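PDB 3VC5: mandelate racemase/muconate lactonizing protein, which probably dehydrates D-glucarate to 5-dehydro-4-deoxy-D-glucarate with the help of magnesium, as a glucarate dehydratase of the enolase superfamily. Local coordinates for residues A[24-29]-A[59-64]; A[97-102]-A[129-134]. All blocks are in the same frame, centred on the assembly; numbering follows the deposited sequence.

Contact 1: residues A[24-29]-A[59-64]; sequences LIREVR and VTDEGI
R26 and E27 share V59 as their partner across the antiparallel pairing, a classic beta bulge that shifts the register by one between I25-T60 and E27-V59; V59 O accepts R26 N at 2.8 Å and E27 N at 3.2 Å. V59 N returns a bond to E27 O, and D61 N to L24 O as strand 50-60 ends in the type I turn T60-G63. The side chain of V59 stands on the same face of the sheet as E27, and its two methyls are divided between two arginines. V59 CG1 sits 3.5 Å above the plane of the R26 guanidinium, to one side of its middle, and V59 CG2 lies squarely over the R29 guanidinium, 3.7 Å from R29 CZ. E27 runs alongside V59, CG to CG2 at 3.9 Å, and with its CG turned between backbone N and carbonyl carbon (chi1 81°) the carboxylate reaches both arginines. R29 NE donates to E27 OE1 at 3.1 Å with an N-H...O angle of 167°, meeting the oxygen from above the carboxylate plane, while R26 NH2 forms a longer salt bridge to OE2. R29 NH1 has a further partner in E57. A leucine in place of R29 would probably leave E27 OE1 without its straight N-H bond and cost E57 its salt bridge from this strand. D61 borders R26, OD1 to CB at 3.3 Å, and a water joins OD1 to I25 O. The chemistry thus implies that the methyls of V59 are covered by the flat faces of two arginines, whose charges E27 and E57 probably offset in part.

Contact 2: residues A[97-102]-A[129-134]; sequences RIYRRV and RVFAAF
This is apolar helix-helix packing in the N-terminal capping domain of the enolase superfamily fold, where helix 95-106 lies against helix 123-146. The short segments run roughly antiparallel, with 139° between their N-to-C directions and axes 9.5 Å apart at closest approach. No hydrogen bond crosses between them, and the touching atoms belong to I98, Y99, V102, V130, F131 and F134, nearly all of them side-chain atoms. F131 supplies the centre. Its CG is anti to the backbone N (chi1 175°), which carries the ring across to the other helix. Y99 meets it in a T-shaped (edge-to-face) stack: the planes are inclined at 74°, the centroids are 4.8 Å apart, and CD1 of Y99 rests over the centre of the F131 face. The CB of Y99 comes over that face too, in a CH-pi contact 4.1 Å from the F131 centroid, so one residue approaches the ring with both its aromatic edge and its aliphatic root. The rim of F131 is met by CG2 of I98, 3.8 Å from CE1, and lies beside CG2 of V102 as well. Beyond the stack, the hydroxyl of Y99 is hydrogen-bonded to D128, on the same helix as F131, which fixes the far end of the tyrosine against the helix that its edge already touches. Helix 74-85 also packs on V130 and F134. V102 spreads its methyls between these two residues: CG2 approaches CD2 of F134 at 4.1 Å, whereas CG1, anti to the backbone N of V102, meets CG1 of V130 at 3.6 Å.

Contacts 1 and 2 come in series along the chain and belong to the same N-terminal domain, the first pairing the start of strand 25-36 with the end of strand 50-60, the second pairing two of its helices. Their centres are about 16 Å apart, yet side chains join them directly. V28 CG1 of 24-29 packs on F134 CE1 of 129-134 at 3.7 Å, and I25 CD1 lies 4.3 Å from I98 CD1 of 97-102. Thus the sheet face carrying I25 and V28 adjoins the helices, while E27 and V59 stand on the other face. Both contacts lie away from the magnesium ligands D239, E264 and N287 and from the predicted proton acceptors K211 and H338.

Contact 1: residues A[24-29]-A[59-64]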
ATOM      1  N   LEU A  24     -20.336  -9.400  12.470  1.00 34.12           N
ATOM      2  CA  LEU A  24     -20.426  -8.142  13.182  1.00 31.26           C
ATOM      3  C   LEU A  24     -19.773  -8.293  14.543  1.00 29.93           C
ATOM      4  O   LEU A  24     -19.841  -9.369  15.174  1.00 32.55           O
ATOM      5  CB  LEU A  24     -21.907  -7.753  13.341  1.00 35.04           C
ATOM      6  CG  LEU A  24     -22.689  -7.547  12.034  1.00 38.41           C
ATOM      7  CD1 LEU A  24     -24.093  -7.037  12.335  1.00 44.45           C
ATOM      8  CD2 LEU A  24     -21.951  -6.581  11.099  1.00 41.45           C
ATOM      9  N   ILE A  25     -19.125  -7.223  14.988  1.00 31.69           N
ATOM     10  CA  ILE A  25     -18.553  -7.181  16.315  1.00 30.07           C
ATOM     11  C   ILE A  25     -19.691  -7.102  17.341  1.00 33.00           C
ATOM     12  O   ILE A  25     -20.549  -6.231  17.256  1.00 34.10           O
ATOM     13  CB  ILE A  25     -17.627  -5.955  16.447  1.00 28.09           C
ATOM     14  CG1 ILE A  25     -16.396  -6.117  15.557  1.00 28.77           C
ATOM     15  CG2 ILE A  25     -17.241  -5.692  17.897  1.00 26.50           C
ATOM     16  CD1 ILE A  25     -15.614  -4.787  15.396  1.00 31.91           C
ATOM     17  N   ARG A  26     -19.682  -8.024  18.306  1.00 30.08           N
ATOM     18  CA  ARG A  26     -20.643  -8.045  19.412  1.00 30.20           C
ATOM     19  C   ARG A  26     -20.092  -7.283  20.614  1.00 30.21           C
ATOM     20  O   ARG A  26     -20.814  -6.504  21.263  1.00 35.61           O
ATOM     21  CB  ARG A  26     -20.963  -9.488  19.843  1.00 32.89           C
ATOM     22  CG  ARG A  26     -22.078  -9.578  20.896  1.00 44.59           C
ATOM     23  CD  ARG A  26     -21.886 -10.763  21.850  1.00 62.95           C
ATOM     24  NE  ARG A  26     -21.564 -12.006  21.150  1.00 72.58           N
ATOM     25  CZ  ARG A  26     -20.826 -12.992  21.662  1.00 74.97           C
ATOM     26  NH1 ARG A  26     -20.591 -14.086  20.947  1.00 68.68           N
ATOM     27  NH2 ARG A  26     -20.313 -12.885  22.885  1.00 74.43           N
ATOM     28  N   GLU A  27     -18.809  -7.500  20.922  1.00 32.04           N
ATOM     29  CA  GLU A  27     -18.218  -6.850  22.095  1.00 32.12           C
ATOM     30  C   GLU A  27     -16.706  -6.737  21.917  1.00 28.37           C
ATOM     31  O   GLU A  27     -16.098  -7.487  21.131  1.00 29.67           O
ATOM     32  CB  GLU A  27     -18.591  -7.557  23.416  1.00 39.67           C
ATOM     33  CG  GLU A  27     -17.763  -8.771  23.723  1.00 42.66           C
ATOM     34  CD  GLU A  27     -18.150  -9.473  25.029  1.00 47.22           C
ATOM     35  OE1 GLU A  27     -17.638  -9.105  26.118  1.00 48.47           O
ATOM     36  OE2 GLU A  27     -18.952 -10.419  24.959  1.00 52.24           O
ATOM     37  N   VAL A  28     -16.102  -5.790  22.629  1.00 28.43           N
ATOM     38  CA  VAL A  28     -14.659  -5.585  22.542  1.00 26.22           C
ATOM     39  C   VAL A  28     -14.175  -5.436  23.977  1.00 25.78           C
ATOM     40  O   VAL A  28     -14.606  -4.524  24.699  1.00 32.93           O
ATOM     41  CB  VAL A  28     -14.290  -4.340  21.706  1.00 25.40           C
ATOM     42  CG1 VAL A  28     -12.757  -4.215  21.616  1.00 27.58           C
ATOM     43  CG2 VAL A  28     -14.895  -4.453  20.296  1.00 27.16           C
ATOM     44  N   ARG A  29     -13.350  -6.385  24.413  1.00 24.01           N
ATOM     45  CA  ARG A  29     -12.863  -6.405  25.781  1.00 23.54           C
ATOM     46  C   ARG A  29     -11.516  -5.725  25.812  1.00 22.61           C
ATOM     47  O   ARG A  29     -10.653  -6.030  24.989  1.00 29.28           O
ATOM     48  CB  ARG A  29     -12.715  -7.859  26.227  1.00 25.09           C
ATOM     49  CG  ARG A  29     -14.023  -8.631  26.099  1.00 26.14           C
ATOM     50  CD  ARG A  29     -13.777 -10.165  26.204  1.00 28.25           C
ATOM     51  NE  ARG A  29     -15.047 -10.889  26.094  1.00 30.93           N
ATOM     52  CZ  ARG A  29     -15.161 -12.184  25.808  1.00 35.59           C
ATOM     53  NH1 ARG A  29     -14.079 -12.918  25.540  1.00 35.89           N
ATOM     54  NH2 ARG A  29     -16.372 -12.742  25.754  1.00 36.00           N
ATOM     55  N   VAL A  59     -14.855  -9.766  19.822  1.00 28.04           N
ATOM     56  CA  VAL A  59     -15.701 -10.953  19.755  1.00 30.61           C
ATOM     57  C   VAL A  59     -16.851 -10.677  18.786  1.00 27.01           C
ATOM     58  O   VAL A  59     -17.570  -9.685  18.937  1.00 29.63           O
ATOM     59  CB  VAL A  59     -16.303 -11.315  21.125  1.00 31.55           C
ATOM     60  CG1 VAL A  59     -16.960 -12.694  21.069  1.00 35.41           C
ATOM     61  CG2 VAL A  59     -15.215 -11.274  22.234  1.00 32.15           C
ATOM     62  N   THR A  60     -17.011 -11.544  17.798  1.00 29.54           N
ATOM     63  CA  THR A  60     -18.116 -11.430  16.851  1.00 30.54           C
ATOM     64  C   THR A  60     -19.417 -11.997  17.400  1.00 34.62           C
ATOM     65  O   THR A  60     -19.442 -12.712  18.431  1.00 35.09           O
ATOM     66  CB  THR A  60     -17.803 -12.141  15.513  1.00 29.75           C
ATOM     67  OG1 THR A  60     -17.826 -13.562  15.707  1.00 31.57           O
ATOM     68  CG2 THR A  60     -16.418 -11.719  14.979  1.00 31.58           C
ATOM     69  N   ASP A  61     -20.495 -11.696  16.682  1.00 34.92           N
ATOM     70  CA  ASP A  61     -21.825 -12.177  17.063  1.00 36.09           C
ATOM     71  C   ASP A  61     -21.851 -13.695  17.181  1.00 37.53           C
ATOM     72  O   ASP A  61     -22.592 -14.251  17.991  1.00 49.02           O
ATOM     73  CB  ASP A  61     -22.864 -11.721  16.046  1.00 39.33           C
ATOM     74  CG  ASP A  61     -23.360 -10.306  16.295  1.00 40.08           C
ATOM     75  OD1 ASP A  61     -23.234  -9.797  17.428  1.00 52.34           O
ATOM     76  OD2 ASP A  61     -23.903  -9.700  15.346  1.00 51.62           O
ATOM     77  N   GLU A  62     -21.049 -14.375  16.377  1.00 39.82           N
ATOM     78  CA  GLU A  62     -21.014 -15.826  16.420  1.00 47.83           C
ATOM     79  C   GLU A  62     -19.906 -16.390  17.326  1.00 43.61           C
ATOM     80  O   GLU A  62     -19.693 -17.603  17.373  1.00 49.46           O
ATOM     81  CB  GLU A  62     -20.909 -16.380  15.003  1.00 62.72           C
ATOM     82  CG  GLU A  62     -21.873 -15.697  14.044  1.00 91.08           C
ATOM     83  CD  GLU A  62     -22.663 -16.686  13.214  1.00110.98           C
ATOM     84  OE1 GLU A  62     -23.824 -16.970  13.579  1.00117.99           O
ATOM     85  OE2 GLU A  62     -22.124 -17.190  12.207  1.00115.52           O
ATOM     86  N   GLY A  63     -19.202 -15.514  18.039  1.00 38.11           N
ATOM     87  CA  GLY A  63     -18.274 -15.959  19.084  1.00 35.72           C
ATOM     88  C   GLY A  63     -16.832 -16.171  18.630  1.00 34.99           C
ATOM     89  O   GLY A  63     -16.015 -16.715  19.368  1.00 39.67           O
ATOM     90  N   ILE A  64     -16.495 -15.743  17.420  1.00 33.96           N
ATOM     91  CA  ILE A  64     -15.101 -15.833  16.976  1.00 30.45           C
ATOM     92  C   ILE A  64     -14.342 -14.675  17.619  1.00 30.13           C
ATOM     93  O   ILE A  64     -14.835 -13.552  17.651  1.00 29.42           O
ATOM     94  CB  ILE A  64     -14.973 -15.748  15.440  1.00 32.55           C
ATOM     95  CG1 ILE A  64     -15.869 -16.786  14.760  1.00 40.82           C
ATOM     96  CG2 ILE A  64     -13.511 -15.898  15.012  1.00 32.86           C
ATOM     97  CD1 ILE A  64     -15.581 -16.939  13.282  1.00 49.88           C
TER
HETATM   98  O   HOH W   1     -23.437  -6.775  16.952  1.00 49.28           O

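Contact 2: residues A[97-102]-A[129-134]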
ATOM      1  N   ARG A  97     -14.261   1.644   7.639  1.00 23.98           N
ATOM      2  CA  ARG A  97     -15.307   2.162   8.504  1.00 23.88           C
ATOM      3  C   ARG A  97     -14.867   2.180   9.976  1.00 23.70           C
ATOM      4  O   ARG A  97     -15.145   3.128  10.709  1.00 25.69           O
ATOM      5  CB  ARG A  97     -16.567   1.321   8.329  1.00 27.76           C
ATOM      6  CG  ARG A  97     -17.817   1.982   8.808  1.00 37.53           C
ATOM      7  CD  ARG A  97     -19.092   1.272   8.269  1.00 49.49           C
ATOM      8  NE  ARG A  97     -20.289   1.907   8.802  1.00 62.12           N
ATOM      9  CZ  ARG A  97     -21.489   1.338   8.851  1.00 62.18           C
ATOM     10  NH1 ARG A  97     -21.655   0.106   8.403  1.00 68.95           N
ATOM     11  NH2 ARG A  97     -22.522   2.003   9.354  1.00 69.15           N
ATOM     12  N   ILE A  98     -14.214   1.109  10.421  1.00 24.01           N
ATOM     13  CA  ILE A  98     -13.691   1.076  11.783  1.00 23.38           C
ATOM     14  C   ILE A  98     -12.654   2.192  11.997  1.00 21.51           C
ATOM     15  O   ILE A  98     -12.645   2.874  13.030  1.00 22.27           O
ATOM     16  CB  ILE A  98     -13.086  -0.331  12.101  1.00 22.46           C
ATOM     17  CG1 ILE A  98     -14.209  -1.366  12.154  1.00 25.11           C
ATOM     18  CG2 ILE A  98     -12.252  -0.314  13.398  1.00 24.44           C
ATOM     19  CD1 ILE A  98     -13.711  -2.813  12.118  1.00 25.50           C
ATOM     20  N   TYR A  99     -11.792   2.395  11.012  1.00 23.42           N
ATOM     21  CA  TYR A  99     -10.843   3.526  11.077  1.00 23.41           C
ATOM     22  C   TYR A  99     -11.551   4.884  11.249  1.00 24.04           C
ATOM     23  O   TYR A  99     -11.166   5.685  12.107  1.00 23.02           O
ATOM     24  CB  TYR A  99      -9.945   3.557   9.838  1.00 22.65           C
ATOM     25  CG  TYR A  99      -8.780   4.495   9.982  1.00 22.00           C
ATOM     26  CD1 TYR A  99      -7.566   4.044  10.450  1.00 22.51           C
ATOM     27  CD2 TYR A  99      -8.884   5.842   9.600  1.00 22.69           C
ATOM     28  CE1 TYR A  99      -6.483   4.879  10.594  1.00 23.65           C
ATOM     29  CE2 TYR A  99      -7.797   6.698   9.726  1.00 29.27           C
ATOM     30  CZ  TYR A  99      -6.597   6.208  10.208  1.00 23.81           C
ATOM     31  OH  TYR A  99      -5.531   7.078  10.333  1.00 29.21           O
ATOM     32  N   ARG A 100     -12.605   5.135  10.462  1.00 24.10           N
ATOM     33  CA  ARG A 100     -13.354   6.405  10.581  1.00 24.50           C
ATOM     34  C   ARG A 100     -14.026   6.525  11.953  1.00 25.11           C
ATOM     35  O   ARG A 100     -14.041   7.608  12.534  1.00 24.65           O
ATOM     36  CB  ARG A 100     -14.395   6.538   9.464  1.00 28.24           C
ATOM     37  CG  ARG A 100     -13.787   6.778   8.083  1.00 35.25           C
ATOM     38  CD  ARG A 100     -14.836   7.289   7.081  1.00 50.11           C
ATOM     39  NE  ARG A 100     -16.035   6.455   7.101  1.00 57.20           N
ATOM     40  CZ  ARG A 100     -16.232   5.393   6.324  1.00 61.36           C
ATOM     41  NH1 ARG A 100     -15.314   5.017   5.438  1.00 58.11           N
ATOM     42  NH2 ARG A 100     -17.358   4.700   6.438  1.00 60.85           N
ATOM     43  N   ARG A 101     -14.524   5.410  12.503  1.00 24.34           N
ATOM     44  CA  ARG A 101     -15.137   5.437  13.837  1.00 24.12           C
ATOM     45  C   ARG A 101     -14.093   5.778  14.912  1.00 25.47           C
ATOM     46  O   ARG A 101     -14.345   6.592  15.813  1.00 25.79           O
ATOM     47  CB  ARG A 101     -15.806   4.075  14.135  1.00 25.30           C
ATOM     48  CG  ARG A 101     -16.577   3.972  15.459  1.00 30.25           C
ATOM     49  CD  ARG A 101     -17.862   4.817  15.527  1.00 35.09           C
ATOM     50  NE  ARG A 101     -18.804   4.592  14.422  1.00 40.61           N
ATOM     51  CZ  ARG A 101     -19.738   3.635  14.359  1.00 41.87           C
ATOM     52  NH1 ARG A 101     -19.878   2.733  15.333  1.00 41.25           N
ATOM     53  NH2 ARG A 101     -20.545   3.573  13.298  1.00 45.85           N
ATOM     54  N   VAL A 102     -12.909   5.183  14.802  1.00 24.31           N
ATOM     55  CA  VAL A 102     -11.829   5.503  15.742  1.00 23.84           C
ATOM     56  C   VAL A 102     -11.468   6.999  15.621  1.00 23.28           C
ATOM     57  O   VAL A 102     -11.282   7.697  16.639  1.00 25.10           O
ATOM     58  CB  VAL A 102     -10.597   4.634  15.490  1.00 21.59           C
ATOM     59  CG1 VAL A 102      -9.395   5.161  16.275  1.00 23.96           C
ATOM     60  CG2 VAL A 102     -10.867   3.163  15.863  1.00 22.40           C
ATOM     61  N   ARG A 129      -2.485   4.858  16.255  1.00 20.33           N
ATOM     62  CA  ARG A 129      -2.163   4.106  17.477  1.00 19.86           C
ATOM     63  C   ARG A 129      -3.410   3.439  18.081  1.00 18.42           C
ATOM     64  O   ARG A 129      -3.382   2.255  18.503  1.00 20.76           O
ATOM     65  CB  ARG A 129      -1.462   4.989  18.533  1.00 20.61           C
ATOM     66  CG  ARG A 129      -0.032   5.354  18.169  1.00 20.97           C
ATOM     67  CD  ARG A 129       0.484   6.559  18.972  1.00 26.39           C
ATOM     68  NE  ARG A 129      -0.060   6.593  20.320  1.00 34.35           N
ATOM     69  CZ  ARG A 129       0.638   6.429  21.436  1.00 30.52           C
ATOM     70  NH1 ARG A 129       0.011   6.508  22.611  1.00 33.99           N
ATOM     71  NH2 ARG A 129       1.957   6.224  21.387  1.00 31.33           N
ATOM     72  N   VAL A 130      -4.524   4.166  18.090  1.00 21.28           N
ATOM     73  CA  VAL A 130      -5.750   3.617  18.663  1.00 22.25           C
ATOM     74  C   VAL A 130      -6.337   2.541  17.739  1.00 20.69           C
ATOM     75  O   VAL A 130      -6.702   1.440  18.171  1.00 22.97           O
ATOM     76  CB  VAL A 130      -6.760   4.711  18.993  1.00 21.26           C
ATOM     77  CG1 VAL A 130      -8.083   4.086  19.487  1.00 24.15           C
ATOM     78  CG2 VAL A 130      -6.145   5.646  20.063  1.00 23.30           C
ATOM     79  N   PHE A 131      -6.334   2.820  16.454  1.00 21.43           N
ATOM     80  CA  PHE A 131      -6.866   1.882  15.481  1.00 20.62           C
ATOM     81  C   PHE A 131      -6.126   0.542  15.451  1.00 20.74           C
ATOM     82  O   PHE A 131      -6.741  -0.494  15.273  1.00 22.07           O
ATOM     83  CB  PHE A 131      -6.796   2.533  14.116  1.00 20.15           C
ATOM     84  CG  PHE A 131      -7.200   1.629  12.962  1.00 19.61           C
ATOM     85  CD1 PHE A 131      -8.553   1.266  12.751  1.00 20.93           C
ATOM     86  CD2 PHE A 131      -6.235   1.200  12.044  1.00 21.68           C
ATOM     87  CE1 PHE A 131      -8.916   0.474  11.674  1.00 23.56           C
ATOM     88  CE2 PHE A 131      -6.600   0.406  10.936  1.00 20.54           C
ATOM     89  CZ  PHE A 131      -7.946   0.055  10.749  1.00 22.19           C
ATOM     90  N   ALA A 132      -4.790   0.565  15.547  1.00 19.30           N
ATOM     91  CA  ALA A 132      -4.030  -0.625  15.300  1.00 19.38           C
ATOM     92  C   ALA A 132      -4.425  -1.783  16.198  1.00 20.85           C
ATOM     93  O   ALA A 132      -4.393  -2.917  15.729  1.00 23.34           O
ATOM     94  CB  ALA A 132      -2.534  -0.355  15.427  1.00 22.46           C
ATOM     95  N   ALA A 133      -4.742  -1.540  17.472  1.00 24.01           N
ATOM     96  CA  ALA A 133      -5.142  -2.680  18.334  1.00 28.68           C
ATOM     97  C   ALA A 133      -6.375  -3.412  17.763  1.00 27.54           C
ATOM     98  O   ALA A 133      -6.476  -4.666  17.778  1.00 29.61           O
ATOM     99  CB  ALA A 133      -5.440  -2.202  19.760  1.00 40.11           C
ATOM    100  N   PHE A 134      -7.314  -2.636  17.248  1.00 21.67           N
ATOM    101  CA  PHE A 134      -8.515  -3.250  16.702  1.00 22.08           C
ATOM    102  C   PHE A 134      -8.255  -3.912  15.344  1.00 23.40           C
ATOM    103  O   PHE A 134      -8.823  -4.968  15.029  1.00 21.98           O
ATOM    104  CB  PHE A 134      -9.589  -2.184  16.596  1.00 22.69           C
ATOM    105  CG  PHE A 134      -9.849  -1.478  17.908  1.00 22.58           C
ATOM    106  CD1 PHE A 134     -10.312  -2.186  19.026  1.00 23.65           C
ATOM    107  CD2 PHE A 134      -9.638  -0.112  18.032  1.00 24.35           C
ATOM    108  CE1 PHE A 134     -10.553  -1.530  20.235  1.00 23.98           C
ATOM    109  CE2 PHE A 134      -9.860   0.544  19.231  1.00 28.90           C
ATOM    110  CZ  PHE A 134     -10.335  -0.160  20.333  1.00 22.71           C
TER